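Local coordinates for protein mannose recognizing lectin (PDB 4TKC) that binds mannose, and probably acts as a carbohydrate-recognising fungal lectin built on the bulb-type beta-prism fold, at residues S2-P6 with E31-T35; S25-E31 with V94-D98. Residue numbers count along the deposited sequence, not the author numbering.

Contact 1. Residues S2-P6 with E31-T35; sequences SYVHP and EFRVT
In this bulb-type lectin fold, three four-stranded antiparallel sheets form a beta prism, and the N-terminal segment 2-6 runs beside edge strand 21-24 of one of them, its Val4 backbone hydrogen-bonded to Gly20 and Ala22, and sends Tyr3 and His5 across to strand 30-34. Segment 2-6 is extended without being a regular strand: Tyr3 has phi/psi -106/135° and Val4 -78/144°. The closest CA atoms, those of Tyr3 and Arg33, are 7.4 Å apart, too far for backbone pairing, so the contact rests mainly on side chains.

Tyr3, with 111 Å² of its area covered, points its CA-to-CB bond toward the strand. Its m rotamer (chi2 83°) lays one ring face on the Arg33 side chain: Arg33 CG sits 3.9 Å from the Tyr3 ring centroid, 8° off the normal, a CH-pi contact, and Arg33 CD is 3.4 Å from Tyr3 CE1. Val34 O meets the ring edge, 3.4 Å from Tyr3 CE2, while Tyr3 OH lies 3.3 Å from Thr35 CG2. The extended Arg33 (m, t, t) has its guanidinium held by Asp46 and by Glu31, Arg33 NE standing 2.8 Å from Glu31 OE1 in a salt bridge.

Glu31 (t, t, chi3 49°) gives its other oxygen to segment 2-6. Water 1 accepts from Tyr3 N (3.1 Å) and donates to Glu31 OE2 (2.9 Å), and His5 NE2 donates directly to Glu31 OE2 at 2.7 Å, with an N-H...O angle of 159°.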
loop_
_atom_site.group_PDB
_atom_site.type_symbol
_atom_site.label_atom_id
_atom_site.label_comp_id
_atom_site.label_asym_id
_atom_site.label_seq_id
_atom_site.Cartn_x
_atom_site.Cartn_y
_atom_site.Cartn_z
ATOM N N SER A 2 -15.646 4.767 7.369
ATOM C CA SER A 2 -14.509 4.305 8.195
ATOM C C SER A 2 -13.371 3.854 7.298
ATOM O O SER A 2 -13.555 3.555 6.120
ATOM C CB SER A 2 -14.939 3.171 9.125
ATOM O OG SER A 2 -15.213 1.989 8.399
ATOM N N TYR A 3 -12.210 3.747 7.907
ATOM C CA TYR A 3 -10.995 3.483 7.191
ATOM C C TYR A 3 -10.549 2.068 7.411
ATOM O O TYR A 3 -10.690 1.466 8.475
ATOM C CB TYR A 3 -9.879 4.414 7.700
ATOM C CG TYR A 3 -10.134 5.864 7.394
ATOM C CD1 TYR A 3 -10.951 6.658 8.214
ATOM C CD2 TYR A 3 -9.585 6.438 6.272
ATOM C CE1 TYR A 3 -11.282 7.950 7.831
ATOM C CE2 TYR A 3 -9.941 7.702 5.863
ATOM C CZ TYR A 3 -10.722 8.484 6.678
ATOM O OH TYR A 3 -11.091 9.729 6.245
ATOM N N VAL A 4 -10.169 1.463 6.291
ATOM C CA VAL A 4 -9.581 0.140 6.341
ATOM C C VAL A 4 -8.099 0.205 6.797
ATOM O O VAL A 4 -7.362 1.089 6.401
ATOM C CB VAL A 4 -9.766 -0.576 4.994
ATOM C CG1 VAL A 4 -9.047 -1.900 5.013
ATOM C CG2 VAL A 4 -11.241 -0.764 4.719
ATOM N N HIS A 5 -7.676 -0.800 7.563
ATOM C CA HIS A 5 -6.341 -0.852 8.140
ATOM C C HIS A 5 -5.528 -2.045 7.620
ATOM O O HIS A 5 -5.613 -3.134 8.183
ATOM C CB HIS A 5 -6.480 -0.927 9.650
ATOM C CG HIS A 5 -7.269 0.203 10.215
ATOM N ND1 HIS A 5 -8.271 0.022 11.149
ATOM C CD2 HIS A 5 -7.265 1.522 9.912
ATOM C CE1 HIS A 5 -8.792 1.198 11.455
ATOM N NE2 HIS A 5 -8.175 2.129 10.748
ATOM N N PRO A 6 -4.727 -1.822 6.542
ATOM C CA PRO A 6 -4.030 -2.971 5.930
ATOM C C PRO A 6 -2.719 -3.289 6.612
ATOM O O PRO A 6 -2.049 -4.251 6.259
ATOM C CB PRO A 6 -3.756 -2.505 4.507
ATOM C CG PRO A 6 -4.508 -1.248 4.298
ATOM C CD PRO A 6 -4.719 -0.651 5.662
ATOM N N GLU A 31 -5.387 7.359 14.804
ATOM C CA GLU A 31 -5.559 6.909 13.418
ATOM C C GLU A 31 -4.909 7.929 12.504
ATOM O O GLU A 31 -5.228 9.128 12.517
ATOM C CB GLU A 31 -7.050 6.752 13.122
ATOM C CG GLU A 31 -7.326 5.977 11.830
ATOM C CD GLU A 31 -8.798 5.709 11.636
ATOM O OE1 GLU A 31 -9.591 6.658 11.766
ATOM O OE2 GLU A 31 -9.146 4.589 11.213
ATOM N N PHE A 32 -4.110 7.406 11.566
ATOM C CA PHE A 32 -3.401 8.196 10.580
ATOM C C PHE A 32 -4.028 7.858 9.222
ATOM O O PHE A 32 -3.824 6.772 8.645
ATOM C CB PHE A 32 -1.928 7.849 10.571
ATOM C CG PHE A 32 -1.118 8.644 9.585
ATOM C CD1 PHE A 32 -1.126 10.032 9.585
ATOM C CD2 PHE A 32 -0.430 8.004 8.569
ATOM C CE1 PHE A 32 -0.355 10.759 8.703
ATOM C CE2 PHE A 32 0.329 8.730 7.674
ATOM C CZ PHE A 32 0.371 10.103 7.748
ATOM N N ARG A 33 -4.796 8.813 8.713
ATOM C CA ARG A 33 -5.703 8.593 7.586
ATOM C C ARG A 33 -5.258 9.322 6.346
ATOM O O ARG A 33 -4.814 10.474 6.406
ATOM C CB ARG A 33 -7.056 9.243 7.944
ATOM C CG ARG A 33 -7.704 8.807 9.222
ATOM C CD ARG A 33 -8.881 9.713 9.569
ATOM N NE ARG A 33 -9.488 9.237 10.805
ATOM C CZ ARG A 33 -10.504 9.804 11.438
ATOM N NH1 ARG A 33 -11.007 10.970 11.006
ATOM N NH2 ARG A 33 -10.982 9.210 12.539
ATOM N N VAL A 34 -5.537 8.713 5.182
ATOM C CA VAL A 34 -5.577 9.471 3.938
ATOM C C VAL A 34 -7.047 9.495 3.485
ATOM O O VAL A 34 -7.693 8.435 3.391
ATOM C CB VAL A 34 -4.676 8.839 2.858
ATOM C CG1 VAL A 34 -4.778 9.596 1.529
ATOM C CG2 VAL A 34 -3.227 8.812 3.319
ATOM N N THR A 35 -7.610 10.706 3.376
ATOM C CA THR A 35 -9.062 10.857 3.230
ATOM C C THR A 35 -9.481 10.925 1.778
ATOM O O THR A 35 -8.675 11.267 0.901
ATOM C CB THR A 35 -9.623 12.074 4.010
ATOM O OG1 THR A 35 -9.325 13.277 3.312
ATOM C CG2 THR A 35 -9.041 12.136 5.450
HETATM O O HOH W 1 -11.971 4.191 10.939
#

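Contact 2. Residues S25-E31 with V94-D98; sequences SDSGRVE and VCQND. With MAN (alpha-D-mannopyranose), chain D.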
loop_
_atom_site.group_PDB
_atom_site.type_symbol
_atom_site.label_atom_id
_atom_site.label_comp_id
_atom_site.label_asym_id
_atom_site.label_seq_id
_atom_site.Cartn_x
_atom_site.Cartn_y
_atom_site.Cartn_z
ATOM N N SER A 25 -3.506 2.805 15.785
ATOM C CA SER A 25 -2.797 2.398 17.010
ATOM C C SER A 25 -3.396 1.107 17.568
ATOM O O SER A 25 -4.594 0.816 17.371
ATOM C CB SER A 25 -2.801 3.497 18.092
ATOM O OG SER A 25 -4.118 3.764 18.540
ATOM N N ASP A 26 -2.575 0.376 18.321
ATOM C CA ASP A 26 -3.039 -0.825 18.996
ATOM C C ASP A 26 -4.274 -0.547 19.850
ATOM O O ASP A 26 -5.186 -1.361 19.954
ATOM C CB ASP A 26 -1.934 -1.491 19.817
ATOM C CG ASP A 26 -0.776 -1.976 18.972
ATOM O OD1 ASP A 26 -0.970 -2.238 17.757
ATOM O OD2 ASP A 26 0.348 -2.004 19.528
ATOM N N SER A 27 -4.296 0.634 20.454
ATOM C CA SER A 27 -5.384 1.046 21.330
ATOM C C SER A 27 -6.677 1.331 20.587
ATOM O O SER A 27 -7.744 1.400 21.205
ATOM C CB SER A 27 -5.011 2.327 22.087
ATOM O OG SER A 27 -4.938 3.428 21.187
ATOM N N GLY A 28 -6.579 1.549 19.269
ATOM C CA GLY A 28 -7.741 2.003 18.519
ATOM C C GLY A 28 -7.992 3.505 18.521
ATOM O O GLY A 28 -8.899 3.984 17.820
ATOM N N ARG A 29 -7.272 4.243 19.384
ATOM C CA ARG A 29 -7.589 5.673 19.614
ATOM C C ARG A 29 -6.924 6.608 18.622
ATOM O O ARG A 29 -7.442 7.688 18.369
ATOM C CB ARG A 29 -7.225 6.121 21.036
ATOM C CG ARG A 29 -7.877 5.307 22.156
ATOM C CD ARG A 29 -7.580 5.864 23.539
ATOM N NE ARG A 29 -7.974 7.276 23.638
ATOM C CZ ARG A 29 -7.471 8.158 24.494
ATOM N NH1 ARG A 29 -6.563 7.794 25.403
ATOM N NH2 ARG A 29 -7.762 9.431 24.283
ATOM N N VAL A 30 -5.830 6.172 18.001
ATOM C CA VAL A 30 -5.031 7.085 17.199
ATOM C C VAL A 30 -5.001 6.525 15.767
ATOM O O VAL A 30 -4.678 5.358 15.595
ATOM C CB VAL A 30 -3.592 7.214 17.746
ATOM C CG1 VAL A 30 -2.835 8.316 17.000
ATOM C CG2 VAL A 30 -3.593 7.520 19.262
ATOM N N GLU A 31 -5.387 7.359 14.804
ATOM C CA GLU A 31 -5.559 6.909 13.418
ATOM C C GLU A 31 -4.909 7.929 12.504
ATOM O O GLU A 31 -5.228 9.128 12.517
ATOM C CB GLU A 31 -7.050 6.752 13.122
ATOM C CG GLU A 31 -7.326 5.977 11.830
ATOM C CD GLU A 31 -8.798 5.709 11.636
ATOM O OE1 GLU A 31 -9.591 6.658 11.766
ATOM O OE2 GLU A 31 -9.146 4.589 11.213
ATOM N N VAL A 94 5.371 4.704 12.345
ATOM C CA VAL A 94 4.564 4.061 13.353
ATOM C C VAL A 94 3.545 5.034 13.969
ATOM O O VAL A 94 3.903 6.147 14.456
ATOM C CB VAL A 94 5.421 3.458 14.503
ATOM C CG1 VAL A 94 4.548 2.708 15.484
ATOM C CG2 VAL A 94 6.466 2.506 13.944
ATOM N N CYS A 95 2.295 4.585 14.034
ATOM C CA CYS A 95 1.174 5.339 14.621
ATOM C C CYS A 95 1.013 4.783 16.038
ATOM O O CYS A 95 0.490 3.660 16.210
ATOM C CB CYS A 95 -0.106 5.117 13.786
ATOM S SG CYS A 95 -1.554 6.053 14.334
ATOM N N GLN A 96 1.465 5.566 17.036
ATOM C CA GLN A 96 1.607 5.021 18.403
ATOM C C GLN A 96 0.393 5.338 19.296
ATOM O O GLN A 96 -0.338 6.324 19.050
ATOM C CB GLN A 96 2.875 5.587 19.060
ATOM C CG GLN A 96 4.151 5.167 18.361
ATOM C CD GLN A 96 5.443 5.682 18.958
ATOM O OE1 GLN A 96 5.435 6.608 19.823
ATOM N NE2 GLN A 96 6.511 4.978 18.737
ATOM N N ASN A 97 0.222 4.502 20.327
ATOM C CA ASN A 97 -0.809 4.720 21.318
ATOM C C ASN A 97 -0.676 6.071 22.050
ATOM O O ASN A 97 -1.693 6.656 22.400
ATOM C CB ASN A 97 -0.795 3.636 22.395
ATOM C CG ASN A 97 -1.194 2.274 21.898
ATOM O OD1 ASN A 97 -1.841 2.118 20.852
ATOM N ND2 ASN A 97 -0.832 1.262 22.667
ATOM N N ASP A 98 0.542 6.620 22.093
ATOM C CA ASP A 98 0.718 7.897 22.808
ATOM C C ASP A 98 0.289 9.099 21.975
ATOM O O ASP A 98 0.253 10.248 22.525
ATOM C CB ASP A 98 2.120 8.051 23.384
ATOM C CG ASP A 98 3.214 8.211 22.356
ATOM O OD1 ASP A 98 2.957 8.157 21.119
ATOM O OD2 ASP A 98 4.394 8.250 22.822
HETATM C C1 MAN D . 8.179 10.395 22.445
HETATM C C2 MAN D . 7.500 9.049 22.225
HETATM C C3 MAN D . 8.515 8.087 21.614
HETATM C C4 MAN D . 9.097 8.682 20.321
HETATM C C5 MAN D . 9.713 10.054 20.617
HETATM C C6 MAN D . 10.150 10.742 19.348
HETATM O O1 MAN D . 9.171 10.287 23.445
HETATM O O2 MAN D . 6.387 9.258 21.402
HETATM O O3 MAN D . 7.854 6.876 21.327
HETATM O O4 MAN D . 10.069 7.795 19.793
HETATM O O5 MAN D . 8.775 10.901 21.281
HETATM O O6 MAN D . 10.875 11.912 19.661
HETATM O O HOH W 2 0.171 1.377 18.202
HETATM O O HOH W 3 0.333 -1.674 22.184
HETATM O O HOH W 4 -4.081 5.465 22.604
#
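Beside the alpha-D-mannopyranose pocket that contains Gln96 and Asp98, the turn after strand 92-95 packs against the hairpin connection between strands 21-24 and 30-34. That connection holds a type I beta turn from Ser25 to Gly28, closed by Gly28 N to Ser25 O at 2.8 Å; Gly28, at phi 85°, would jam a CB against the preceding carbonyl. Ser25 N to Val30 O (2.8 Å) and Val30 N to Ser25 OG (3.0 Å) fasten its base.

Asn97, with 79 Å² covered, reaches into this turn. Its OD1 accepts from Ser27 N at 2.9 Å and 152°, whereas Asp26 N, 3.2 Å from Asn97 OD1, has too poor an angle to bond. Water 2 joins Asp26 N (2.9 Å) to Cys95 O (3.0 Å), and water 4 lies 2.6 Å from Ser27 OG and donates to Asn97 O at 2.7 Å. Apart from these polar links, Cys95 SG packs 3.7 Å from Val30 CG1, and Val30 CG2 lies 3.5 Å from Gln96 O.

Asp98 CA-to-CB points away from the turn, and MAN O2 donates to Asp98 OD2 at 2.6 Å. With Asn100 and Tyr104 also bonding the sugar, these residues fit the QxDxNxVxY mannose-binding motif of bulb-type lectins.

From the N terminus, the chain runs through segment 2-6 and strands 10-12, 15-18 and 21-24 before strand 30-34 closes the first loop at contact 1, with 24 residues between its segments. Segment 25-31 starts inside that loop, and its partner 94-98 arrives only after the next two strands of the same sheet and the three-stranded antiparallel meander 60-81, with 62 residues between; the two contacts therefore cross. They share Glu31, and their centres lie 12 Å apart. Contact 1 joins the N-terminal segment to the sheet containing 30-34, whereas contact 2 links that sheet to the one containing 92-95. Phe32 N and Cys95 SG, 4.0 Å apart, bring the two into packing contact.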